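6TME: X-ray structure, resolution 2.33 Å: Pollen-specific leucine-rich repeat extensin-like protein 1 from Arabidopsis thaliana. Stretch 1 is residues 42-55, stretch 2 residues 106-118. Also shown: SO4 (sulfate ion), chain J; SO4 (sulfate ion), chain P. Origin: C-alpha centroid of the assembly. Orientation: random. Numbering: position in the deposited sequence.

Stretch 1 42-55: NRLKRAYIALQAWK
Stretch 2, residues 106-118: GYLPPELGLLTDV

Residues 43-55 form an α-helix against which residues 106-118 run antiparallel: CA atoms pair Arg46 with Leu114 (5.9 Å), Ala50 with Leu112 (5.0 Å) and Trp54 with Pro109 (6.2 Å). Asn42 OD1 (chi1 t) accepts a hydrogen bond from Lys45 N (3.0 Å). The second stretch is extended through Pro109, forms a 3-10 segment over 110-114, and ends in a type I turn from Leu115 to Val118.

At the closest listed CA pair, Ala50 and Leu112, the small Ala50 side chain points its CB toward the partner, 3.6 Å from Glu111 O and 3.7 Å from Leu115 CG. Leu112, Leu114 and Leu115 all adopt mt. Leu115 thereby brings CD2 to 3.8 Å from Ala47 CB, while Leu114 CD1 lies 4.0 Å from Ile49 CG2 (mt).

The CA-to-CB bond of Trp54 (chi1 t, chi2 7°) points sideways, but its indole comes nearer and meets Tyr107, Leu108, Pro109 and Leu112. NE1 donates a weak hydrogen bond to Tyr107 O (3.1 Å, 121°), CD1 meets Pro109 CD at 3.4 Å, and CZ2 meets Leu108 CD2 (mt) at 3.5 Å. Leu112 CD1 sits over one face, 3.8 Å from the five-membered ring centroid, a CH-π contact.

Arg43 (ttm, chi4 -139°) reaches Asp117 (chi1 m) in a long salt bridge, NH1 to OD1 3.6 Å, while its NE donates a hydrogen bond to O1 of the chain J sulfate (3.3 Å). Arg46 (mtp, chi4 -138°) places NH2 2.5 Å from Thr116 OG1 (chi1 p), too poorly angled for a hydrogen bond.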

# COMPACT_ATOMS: atom_id res chain seq x y z
N ASN A 42 -29.77 -24.33 0.72
CA ASN A 42 -29.33 -24.23 -0.67
C ASN A 42 -28.32 -23.10 -0.84
O ASN A 42 -28.62 -21.93 -0.64
CB ASN A 42 -30.53 -24.04 -1.61
CG ASN A 42 -30.13 -24.00 -3.09
OD1 ASN A 42 -29.28 -23.21 -3.50
ND2 ASN A 42 -30.73 -24.88 -3.88
N ARG A 43 -27.13 -23.50 -1.28
CA ARG A 43 -25.95 -22.64 -1.19
C ARG A 43 -26.00 -21.49 -2.19
O ARG A 43 -25.69 -20.34 -1.84
CB ARG A 43 -24.71 -23.51 -1.40
CG ARG A 43 -23.42 -22.81 -1.57
CD ARG A 43 -22.29 -23.84 -1.62
NE ARG A 43 -22.33 -24.76 -0.49
CZ ARG A 43 -21.26 -25.18 0.17
NH1 ARG A 43 -20.05 -24.75 -0.17
NH2 ARG A 43 -21.41 -26.03 1.19
N LEU A 44 -26.38 -21.76 -3.45
CA LEU A 44 -26.43 -20.67 -4.42
C LEU A 44 -27.62 -19.74 -4.16
O LEU A 44 -27.56 -18.56 -4.52
CB LEU A 44 -26.45 -21.21 -5.85
CG LEU A 44 -25.07 -21.74 -6.30
CD1 LEU A 44 -25.14 -22.46 -7.64
CD2 LEU A 44 -24.03 -20.63 -6.38
N LYS A 45 -28.68 -20.25 -3.53
CA LYS A 45 -29.76 -19.40 -3.07
C LYS A 45 -29.24 -18.34 -2.08
O LYS A 45 -29.62 -17.17 -2.15
CB LYS A 45 -30.83 -20.27 -2.42
CG LYS A 45 -31.94 -19.49 -1.76
CD LYS A 45 -33.09 -20.38 -1.29
CE LYS A 45 -34.23 -19.51 -0.75
NZ LYS A 45 -35.20 -20.26 0.10
N ARG A 46 -28.37 -18.75 -1.17
CA ARG A 46 -27.73 -17.80 -0.27
C ARG A 46 -26.96 -16.73 -1.05
O ARG A 46 -26.99 -15.55 -0.70
CB ARG A 46 -26.83 -18.56 0.69
CG ARG A 46 -27.58 -19.06 1.92
CD ARG A 46 -26.82 -20.15 2.60
NE ARG A 46 -25.44 -19.75 2.88
CZ ARG A 46 -24.40 -20.55 2.70
NH1 ARG A 46 -24.58 -21.79 2.26
NH2 ARG A 46 -23.17 -20.12 2.97
N ALA A 47 -26.30 -17.12 -2.14
CA ALA A 47 -25.63 -16.11 -2.96
C ALA A 47 -26.64 -15.23 -3.66
O ALA A 47 -26.42 -14.01 -3.79
CB ALA A 47 -24.70 -16.76 -3.99
N TYR A 48 -27.74 -15.82 -4.13
CA TYR A 48 -28.78 -15.06 -4.83
C TYR A 48 -29.34 -13.96 -3.93
O TYR A 48 -29.49 -12.81 -4.35
CB TYR A 48 -29.90 -15.99 -5.29
CG TYR A 48 -31.10 -15.25 -5.87
CD1 TYR A 48 -31.05 -14.72 -7.15
CD2 TYR A 48 -32.26 -15.05 -5.11
CE1 TYR A 48 -32.11 -14.04 -7.69
CE2 TYR A 48 -33.34 -14.36 -5.64
CZ TYR A 48 -33.25 -13.85 -6.94
OH TYR A 48 -34.29 -13.14 -7.49
N ILE A 49 -29.69 -14.32 -2.69
CA ILE A 49 -30.23 -13.35 -1.74
C ILE A 49 -29.22 -12.23 -1.47
O ILE A 49 -29.55 -11.04 -1.51
CB ILE A 49 -30.65 -14.08 -0.45
CG1 ILE A 49 -31.86 -14.98 -0.72
CG2 ILE A 49 -30.92 -13.07 0.69
CD1 ILE A 49 -32.09 -16.09 0.36
N ALA A 50 -27.96 -12.60 -1.22
CA ALA A 50 -26.89 -11.63 -1.03
C ALA A 50 -26.81 -10.64 -2.19
O ALA A 50 -26.77 -9.42 -1.99
CB ALA A 50 -25.55 -12.34 -0.88
N LEU A 51 -26.80 -11.16 -3.42
CA LEU A 51 -26.56 -10.27 -4.56
C LEU A 51 -27.78 -9.41 -4.84
O LEU A 51 -27.63 -8.25 -5.26
CB LEU A 51 -26.16 -11.06 -5.79
CG LEU A 51 -24.80 -11.76 -5.67
CD1 LEU A 51 -24.67 -12.85 -6.76
CD2 LEU A 51 -23.64 -10.77 -5.70
N GLN A 52 -28.98 -9.95 -4.63
CA GLN A 52 -30.18 -9.13 -4.81
C GLN A 52 -30.30 -8.07 -3.71
O GLN A 52 -30.77 -6.96 -3.98
CB GLN A 52 -31.46 -10.01 -4.85
CG GLN A 52 -31.65 -10.83 -6.14
CD GLN A 52 -31.67 -9.96 -7.39
OE1 GLN A 52 -32.23 -8.87 -7.38
NE2 GLN A 52 -31.05 -10.43 -8.47
N ALA A 53 -29.90 -8.40 -2.47
CA ALA A 53 -29.88 -7.35 -1.45
C ALA A 53 -28.88 -6.26 -1.81
O ALA A 53 -29.13 -5.08 -1.54
CB ALA A 53 -29.56 -7.95 -0.08
N TRP A 54 -27.77 -6.63 -2.46
CA TRP A 54 -26.77 -5.64 -2.84
C TRP A 54 -27.28 -4.74 -3.97
O TRP A 54 -27.16 -3.51 -3.90
CB TRP A 54 -25.47 -6.34 -3.25
CG TRP A 54 -24.24 -5.48 -3.16
CD1 TRP A 54 -24.15 -4.22 -2.63
CD2 TRP A 54 -22.92 -5.82 -3.62
NE1 TRP A 54 -22.87 -3.75 -2.74
CE2 TRP A 54 -22.09 -4.71 -3.33
CE3 TRP A 54 -22.37 -6.94 -4.25
CZ2 TRP A 54 -20.73 -4.70 -3.66
CZ3 TRP A 54 -21.01 -6.93 -4.57
CH2 TRP A 54 -20.21 -5.82 -4.27
N LYS A 55 -27.88 -5.35 -5.00
CA LYS A 55 -28.45 -4.59 -6.11
C LYS A 55 -29.53 -3.62 -5.65
O LYS A 55 -29.66 -2.52 -6.21
CB LYS A 55 -29.01 -5.56 -7.15
CG LYS A 55 -29.63 -4.92 -8.39
CD LYS A 55 -30.29 -5.99 -9.26
CE LYS A 55 -30.69 -5.45 -10.65
NZ LYS A 55 -31.44 -6.51 -11.41
N GLY A 106 -23.28 2.93 -4.06
CA GLY A 106 -24.17 2.22 -3.16
C GLY A 106 -23.46 2.05 -1.83
O GLY A 106 -22.62 2.85 -1.45
N TYR A 107 -23.82 0.98 -1.13
CA TYR A 107 -23.13 0.58 0.08
C TYR A 107 -23.13 -0.94 0.14
O TYR A 107 -23.74 -1.61 -0.70
CB TYR A 107 -23.79 1.17 1.33
CG TYR A 107 -25.19 0.66 1.62
CD1 TYR A 107 -26.29 1.14 0.91
CD2 TYR A 107 -25.41 -0.28 2.62
CE1 TYR A 107 -27.57 0.71 1.20
CE2 TYR A 107 -26.69 -0.73 2.91
CZ TYR A 107 -27.77 -0.22 2.19
OH TYR A 107 -29.06 -0.66 2.45
N LEU A 108 -22.41 -1.50 1.12
CA LEU A 108 -22.32 -2.95 1.23
C LEU A 108 -23.24 -3.41 2.35
O LEU A 108 -22.95 -3.15 3.52
CB LEU A 108 -20.89 -3.43 1.49
CG LEU A 108 -19.65 -2.94 0.73
CD1 LEU A 108 -18.42 -3.80 1.10
CD2 LEU A 108 -19.84 -2.93 -0.77
N PRO A 109 -24.33 -4.11 2.04
CA PRO A 109 -25.30 -4.46 3.08
C PRO A 109 -24.84 -5.66 3.88
O PRO A 109 -24.01 -6.45 3.41
CB PRO A 109 -26.58 -4.77 2.27
CG PRO A 109 -26.08 -5.22 0.93
CD PRO A 109 -24.78 -4.47 0.69
N PRO A 110 -25.37 -5.83 5.10
CA PRO A 110 -25.01 -7.00 5.91
C PRO A 110 -25.19 -8.31 5.20
O PRO A 110 -24.46 -9.27 5.48
CB PRO A 110 -25.99 -6.91 7.10
CG PRO A 110 -26.36 -5.48 7.16
CD PRO A 110 -26.39 -5.00 5.75
N GLU A 111 -26.15 -8.39 4.26
CA GLU A 111 -26.47 -9.65 3.62
C GLU A 111 -25.30 -10.20 2.81
O GLU A 111 -25.25 -11.41 2.56
CB GLU A 111 -27.71 -9.49 2.71
CG GLU A 111 -29.03 -9.40 3.45
CD GLU A 111 -29.26 -8.05 4.16
OE1 GLU A 111 -28.46 -7.10 3.98
OE2 GLU A 111 -30.26 -7.95 4.91
N LEU A 112 -24.34 -9.35 2.42
CA LEU A 112 -23.15 -9.86 1.75
C LEU A 112 -22.42 -10.88 2.61
O LEU A 112 -21.65 -11.70 2.08
CB LEU A 112 -22.22 -8.70 1.38
CG LEU A 112 -22.82 -7.75 0.33
CD1 LEU A 112 -21.90 -6.62 -0.05
CD2 LEU A 112 -23.28 -8.52 -0.91
N GLY A 113 -22.67 -10.89 3.92
CA GLY A 113 -22.14 -11.92 4.79
C GLY A 113 -22.58 -13.33 4.42
O GLY A 113 -22.02 -14.31 4.96
N LEU A 114 -23.56 -13.47 3.52
CA LEU A 114 -23.98 -14.78 3.07
C LEU A 114 -23.04 -15.37 2.02
O LEU A 114 -23.14 -16.57 1.74
CB LEU A 114 -25.41 -14.71 2.53
CG LEU A 114 -26.52 -14.48 3.58
CD1 LEU A 114 -27.81 -14.07 2.92
CD2 LEU A 114 -26.74 -15.67 4.52
N LEU A 115 -22.15 -14.57 1.43
CA LEU A 115 -21.26 -15.06 0.37
C LEU A 115 -20.06 -15.80 0.96
O LEU A 115 -18.90 -15.43 0.77
CB LEU A 115 -20.81 -13.88 -0.49
CG LEU A 115 -21.95 -13.24 -1.26
CD1 LEU A 115 -21.53 -11.92 -1.93
CD2 LEU A 115 -22.49 -14.23 -2.29
N THR A 116 -20.36 -16.90 1.67
CA THR A 116 -19.35 -17.48 2.55
C THR A 116 -18.23 -18.18 1.80
O THR A 116 -17.25 -18.58 2.42
CB THR A 116 -19.97 -18.48 3.53
OG1 THR A 116 -20.74 -19.44 2.82
CG2 THR A 116 -20.86 -17.77 4.57
N ASP A 117 -18.34 -18.34 0.48
CA ASP A 117 -17.26 -18.96 -0.27
C ASP A 117 -16.35 -17.95 -0.95
O ASP A 117 -15.39 -18.35 -1.62
CB ASP A 117 -17.85 -19.93 -1.32
CG ASP A 117 -18.71 -21.02 -0.68
OD1 ASP A 117 -18.21 -21.67 0.26
OD2 ASP A 117 -19.90 -21.17 -1.07
N VAL A 118 -16.63 -16.65 -0.82
CA VAL A 118 -15.86 -15.66 -1.55
C VAL A 118 -14.46 -15.53 -0.95
O VAL A 118 -14.30 -15.42 0.27
CB VAL A 118 -16.59 -14.31 -1.55
CG1 VAL A 118 -15.64 -13.21 -1.95
CG2 VAL A 118 -17.74 -14.35 -2.51
S SO4 J . -25.02 -27.38 0.15
O1 SO4 J . -24.91 -26.66 -1.12
O2 SO4 J . -26.25 -28.16 0.14
O3 SO4 J . -23.88 -28.30 0.34
O4 SO4 J . -25.08 -26.38 1.22
S SO4 P . -33.79 -22.96 1.90
O1 SO4 P . -34.41 -21.64 1.90
O2 SO4 P . -34.10 -23.66 0.65
O3 SO4 P . -34.31 -23.72 3.03
O4 SO4 P . -32.34 -22.80 2.02